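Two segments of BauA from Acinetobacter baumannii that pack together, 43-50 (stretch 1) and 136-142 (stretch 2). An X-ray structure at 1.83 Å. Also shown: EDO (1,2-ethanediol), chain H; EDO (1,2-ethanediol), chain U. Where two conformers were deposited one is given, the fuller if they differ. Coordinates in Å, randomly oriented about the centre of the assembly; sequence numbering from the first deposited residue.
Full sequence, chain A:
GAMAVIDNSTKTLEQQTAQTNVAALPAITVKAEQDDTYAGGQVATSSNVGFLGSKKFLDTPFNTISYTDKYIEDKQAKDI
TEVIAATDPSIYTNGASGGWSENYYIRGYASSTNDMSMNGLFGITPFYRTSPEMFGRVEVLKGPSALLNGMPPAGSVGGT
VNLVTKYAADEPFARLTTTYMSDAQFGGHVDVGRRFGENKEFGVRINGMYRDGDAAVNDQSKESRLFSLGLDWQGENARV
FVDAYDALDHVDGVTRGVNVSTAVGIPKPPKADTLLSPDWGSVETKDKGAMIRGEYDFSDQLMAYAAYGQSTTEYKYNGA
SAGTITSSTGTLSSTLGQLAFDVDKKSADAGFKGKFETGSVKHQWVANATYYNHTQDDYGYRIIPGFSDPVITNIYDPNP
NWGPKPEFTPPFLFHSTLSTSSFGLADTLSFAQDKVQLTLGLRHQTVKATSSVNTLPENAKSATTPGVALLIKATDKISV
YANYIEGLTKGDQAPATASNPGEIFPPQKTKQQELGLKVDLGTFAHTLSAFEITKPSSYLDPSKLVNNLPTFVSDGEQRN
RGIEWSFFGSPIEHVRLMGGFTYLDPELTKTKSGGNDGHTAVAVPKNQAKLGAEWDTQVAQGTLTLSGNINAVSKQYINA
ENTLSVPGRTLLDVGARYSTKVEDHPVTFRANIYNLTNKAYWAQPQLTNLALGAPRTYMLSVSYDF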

ATOM      1  N   VAL A  43     -27.113 -14.863  -2.377  1.00 29.26           N
ATOM      2  CA  VAL A  43     -28.159 -14.595  -3.342  1.00 32.02           C
ATOM      3  C   VAL A  43     -29.371 -15.461  -2.990  1.00 31.18           C
ATOM      4  O   VAL A  43     -29.220 -16.601  -2.515  1.00 33.56           O
ATOM      5  N   ALA A  44     -30.566 -14.927  -3.222  1.00 28.00           N
ATOM      6  CA  ALA A  44     -31.826 -15.652  -2.968  1.00 28.79           C
ATOM      7  C   ALA A  44     -32.345 -16.274  -4.266  1.00 32.87           C
ATOM      8  O   ALA A  44     -31.931 -15.915  -5.362  1.00 35.02           O
ATOM      9  N   THR A  45     -33.279 -17.223  -4.132  1.00 32.15           N
ATOM     10  CA  THR A  45     -33.705 -18.026  -5.267  1.00 36.04           C
ATOM     11  C   THR A  45     -34.956 -17.435  -5.927  1.00 32.18           C
ATOM     12  O   THR A  45     -35.410 -17.953  -6.936  1.00 36.54           O
ATOM     13  N   SER A  46     -35.559 -16.436  -5.287  0.50 30.14           N
ATOM     14  CA  SER A  46     -36.747 -15.789  -5.838  0.50 32.82           C
ATOM     15  C   SER A  46     -36.632 -14.276  -5.657  0.50 31.95           C
ATOM     16  O   SER A  46     -35.865 -13.789  -4.812  0.50 31.35           O
ATOM     17  N   SER A  47     -37.483 -13.546  -6.384  1.00 29.93           N
ATOM     18  CA  SER A  47     -37.598 -12.117  -6.215  1.00 29.40           C
ATOM     19  C   SER A  47     -39.012 -11.670  -6.591  1.00 31.59           C
ATOM     20  O   SER A  47     -39.796 -12.425  -7.193  1.00 27.60           O
ATOM     21  N   ASN A  48     -39.312 -10.426  -6.237  1.00 29.87           N
ATOM     22  CA  ASN A  48     -40.608  -9.814  -6.537  1.00 31.11           C
ATOM     23  C   ASN A  48     -40.592  -9.286  -7.974  1.00 32.19           C
ATOM     24  O   ASN A  48     -39.796  -8.415  -8.320  1.00 36.06           O
ATOM     25  N   VAL A  49     -41.507  -9.783  -8.799  1.00 28.43           N
ATOM     26  CA  VAL A  49     -41.544  -9.371 -10.193  1.00 26.03           C
ATOM     27  C   VAL A  49     -42.700  -8.384 -10.397  1.00 32.22           C
ATOM     28  O   VAL A  49     -43.747  -8.712 -10.980  1.00 28.81           O
ATOM     29  N   GLY A  50     -42.531  -7.201  -9.802  1.00 30.11           N
ATOM     30  CA  GLY A  50     -43.599  -6.218  -9.665  1.00 32.51           C
ATOM     31  C   GLY A  50     -44.878  -6.876  -9.183  1.00 33.77           C
ATOM     32  O   GLY A  50     -44.842  -7.712  -8.265  1.00 28.72           O
ATOM     33  N   GLY A 136     -33.520  -7.182   4.359  1.00 26.28           N
ATOM     34  CA  GLY A 136     -33.237  -8.602   4.246  1.00 26.75           C
ATOM     35  C   GLY A 136     -32.787  -8.995   2.848  1.00 28.03           C
ATOM     36  O   GLY A 136     -32.057  -9.973   2.669  1.00 27.04           O
ATOM     37  N   ARG A 137     -33.298  -8.281   1.833  1.00 27.45           N
ATOM     38  CA  ARG A 137     -32.962  -8.559   0.445  1.00 24.12           C
ATOM     39  C   ARG A 137     -32.859  -7.230  -0.306  1.00 26.10           C
ATOM     40  O   ARG A 137     -33.552  -6.275  -0.007  1.00 26.21           O
ATOM     41  N   VAL A 138     -31.962  -7.204  -1.288  1.00 24.30           N
ATOM     42  CA  VAL A 138     -31.890  -6.125  -2.256  1.00 27.09           C
ATOM     43  C   VAL A 138     -32.011  -6.751  -3.638  1.00 26.05           C
ATOM     44  O   VAL A 138     -31.140  -7.525  -4.028  1.00 27.12           O
ATOM     45  N   GLU A 139     -33.151  -6.509  -4.303  1.00 24.40           N
ATOM     46  CA  GLU A 139     -33.512  -7.167  -5.513  1.00 24.67           C
ATOM     47  C   GLU A 139     -33.376  -6.200  -6.698  1.00 24.88           C
ATOM     48  O   GLU A 139     -33.680  -5.008  -6.596  1.00 27.43           O
ATOM     49  N   VAL A 140     -32.935  -6.734  -7.831  1.00 22.06           N
ATOM     50  CA  VAL A 140     -32.805  -5.972  -9.061  1.00 24.13           C
ATOM     51  C   VAL A 140     -33.549  -6.722 -10.161  1.00 25.00           C
ATOM     52  O   VAL A 140     -33.339  -7.927 -10.378  1.00 28.60           O
ATOM     53  N   LEU A 141     -34.366  -5.973 -10.905  1.00 25.09           N
ATOM     54  CA  LEU A 141     -34.963  -6.455 -12.147  1.00 24.59           C
ATOM     55  C   LEU A 141     -34.469  -5.540 -13.264  1.00 24.21           C
ATOM     56  O   LEU A 141     -34.635  -4.330 -13.175  1.00 27.34           O
ATOM     57  N   LYS A 142     -33.787  -6.115 -14.248  1.00 23.64           N
ATOM     58  CA  LYS A 142     -33.102  -5.338 -15.251  1.00 24.93           C
ATOM     59  C   LYS A 142     -34.058  -4.998 -16.395  1.00 25.31           C
ATOM     60  O   LYS A 142     -34.883  -5.810 -16.826  1.00 26.52           O
TER

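A buried carboxylate can join two chain segments that never pair as strands, and this contact in BauA is a compact example. Strand 46-48 crosses strand 137-142 at 75°, with axes 7.4 Å apart at closest approach, and side chains and water span the gap between the backbones.

The direct polar link comes from Glu139, whose CA-to-CB bond points toward stretch 1. With chi1 m and chi2 t, the side chain extends across the gap, and its OE1 accepts a hydrogen bond from the backbone N of Asn48 (3.0 Å, 163° at the hydrogen). Across this contact the carboxylate is thereby anchored to main chain; OE1 also has a partner elsewhere in the structure. Within stretch 2, Arg137, with chi1 and chi2 both m, folds back so that its NH1 donates to Gly136 O (2.8 Å).

Water reinforces the link. Water 1 donates to Ser46 O (2.7 Å) and to Glu139 OE2 (2.6 Å), while water 3 donates to Asn48 O (2.6 Å) and to Glu139 OE1 (2.7 Å); each carboxylate oxygen thus reaches a carbonyl that it could not itself engage as a donor. Water 2 lies 2.8 Å from OG of Ser47, a p rotamer, and donates weakly to Val140 O (2.9 Å).

Van der Waals packing completes the contact. Ser47 points toward stretch 2, placing its CB 3.7 Å from Glu139 CD. Asn48, with chi1 t, sets off sideways, bringing CB within 3.4 Å of Glu139 OE1 before its amide end leads away. Farther along, Val49 CG1 and Leu141 CD1, both on chi1 t side chains, meet at 4.0 Å. Toward the other end, Ala44 CB approaches Arg137 NE at 3.6 Å, obliquely to the guanidinium.

The 1,2-ethanediol of chain H, probably from the crystallisation liquor, donates through its O2 to Ala44 O (2.9 Å).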

ATOM      1  CB  VAL A  43     -27.618 -14.900  -4.744  1.00 35.88           C
ATOM      2  CG1 VAL A  43     -28.717 -15.075  -5.778  1.00 41.21           C
ATOM      3  CG2 VAL A  43     -26.621 -13.829  -5.169  1.00 37.16           C
ATOM      4  CB  ALA A  44     -32.827 -14.713  -2.349  1.00 34.15           C
ATOM      5  CB  THR A  45     -33.982 -19.473  -4.839  1.00 37.00           C
ATOM      6  OG1 THR A  45     -34.883 -19.398  -3.733  1.00 39.96           O
ATOM      7  CG2 THR A  45     -32.726 -20.208  -4.424  1.00 47.19           C
ATOM      8  CB  SER A  46     -38.001 -16.324  -5.189  0.50 32.08           C
ATOM      9  OG  SER A  46     -38.042 -15.953  -3.826  0.50 29.00           O
ATOM     10  CB  SER A  47     -36.547 -11.381  -7.023  1.00 30.86           C
ATOM     11  OG  SER A  47     -36.804 -11.512  -8.421  1.00 33.37           O
ATOM     12  CB  ASN A  48     -40.938  -8.667  -5.583  1.00 31.79           C
ATOM     13  CG  ASN A  48     -42.417  -8.322  -5.625  1.00 33.43           C
ATOM     14  OD1 ASN A  48     -43.248  -9.137  -5.240  1.00 38.04           O
ATOM     15  ND2 ASN A  48     -42.744  -7.109  -6.032  1.00 37.86           N
ATOM     16  CB  VAL A  49     -41.615 -10.604 -11.099  1.00 28.32           C
ATOM     17  CG1 VAL A  49     -41.531 -10.241 -12.574  1.00 33.88           C
ATOM     18  CG2 VAL A  49     -40.513 -11.586 -10.736  1.00 30.32           C
ATOM     19  CB  ARG A 137     -33.998  -9.429  -0.269  1.00 28.04           C
ATOM     20  CG  ARG A 137     -34.319 -10.746   0.422  1.00 29.76           C
ATOM     21  CD  ARG A 137     -33.228 -11.782   0.197  1.00 30.65           C
ATOM     22  NE  ARG A 137     -33.595 -13.055   0.793  1.00 33.85           N
ATOM     23  CZ  ARG A 137     -33.184 -13.510   1.979  1.00 36.73           C
ATOM     24  NH1 ARG A 137     -32.437 -12.774   2.794  1.00 32.36           N
ATOM     25  NH2 ARG A 137     -33.547 -14.730   2.337  1.00 35.97           N
ATOM     26  CB  VAL A 138     -30.577  -5.336  -2.126  1.00 25.49           C
ATOM     27  CG1 VAL A 138     -30.421  -4.356  -3.288  1.00 25.25           C
ATOM     28  CG2 VAL A 138     -30.489  -4.614  -0.801  1.00 26.16           C
ATOM     29  CB  GLU A 139     -34.968  -7.657  -5.458  1.00 26.57           C
ATOM     30  CG  GLU A 139     -35.312  -8.492  -4.244  1.00 27.60           C
ATOM     31  CD  GLU A 139     -36.756  -8.957  -4.214  1.00 30.92           C
ATOM     32  OE1 GLU A 139     -37.599  -8.380  -4.978  1.00 29.81           O
ATOM     33  OE2 GLU A 139     -37.029  -9.933  -3.478  1.00 29.82           O
ATOM     34  CB  VAL A 140     -31.338  -5.742  -9.478  1.00 27.90           C
ATOM     35  CG1 VAL A 140     -31.252  -4.882 -10.739  1.00 30.71           C
ATOM     36  CG2 VAL A 140     -30.521  -5.119  -8.369  1.00 28.53           C
ATOM     37  CB  LEU A 141     -36.488  -6.422 -12.044  1.00 27.73           C
ATOM     38  CG  LEU A 141     -37.206  -7.003 -13.272  1.00 33.73           C
ATOM     39  CD1 LEU A 141     -38.524  -7.638 -12.878  1.00 44.30           C
ATOM     40  CD2 LEU A 141     -37.414  -5.951 -14.340  1.00 36.84           C
ATOM     41  CB  LYS A 142     -31.851  -6.062 -15.755  1.00 27.70           C
ATOM     42  CG  LYS A 142     -30.819  -6.287 -14.652  1.00 31.58           C
ATOM     43  CD  LYS A 142     -29.637  -7.104 -15.076  1.00 38.96           C
ATOM     44  CE  LYS A 142     -28.955  -7.781 -13.901  1.00 34.22           C
ATOM     45  NZ  LYS A 142     -27.665  -8.358 -14.315  1.00 47.03           N
TER
HETATM   46  C1  EDO H 805     -33.582 -14.319  -8.110  1.00 42.08           C
HETATM   47  O1  EDO H 805     -34.391 -14.993  -9.092  1.00 45.29           O
HETATM   48  C2  EDO H 805     -32.105 -14.662  -8.305  1.00 40.75           C
HETATM   49  O2  EDO H 805     -31.303 -13.929  -7.345  1.00 34.44           O
HETATM   50  C1  EDO U 818     -22.891 -16.885  -3.849  1.00 48.20           C
HETATM   51  O1  EDO U 818     -22.475 -16.207  -5.055  1.00 46.18           O
HETATM   52  C2  EDO U 818     -24.416 -16.922  -3.857  1.00 42.05           C
HETATM   53  O2  EDO U 818     -24.918 -17.174  -2.568  1.00 40.36           O
HETATM   54  O   HOH W   1     -35.522 -12.012  -2.849  1.00 28.67           O
HETATM   55  O   HOH W   2     -35.804  -9.020  -9.222  1.00 39.42           O
HETATM   56  O   HOH W   3     -37.461  -7.498  -7.548  1.00 33.46           O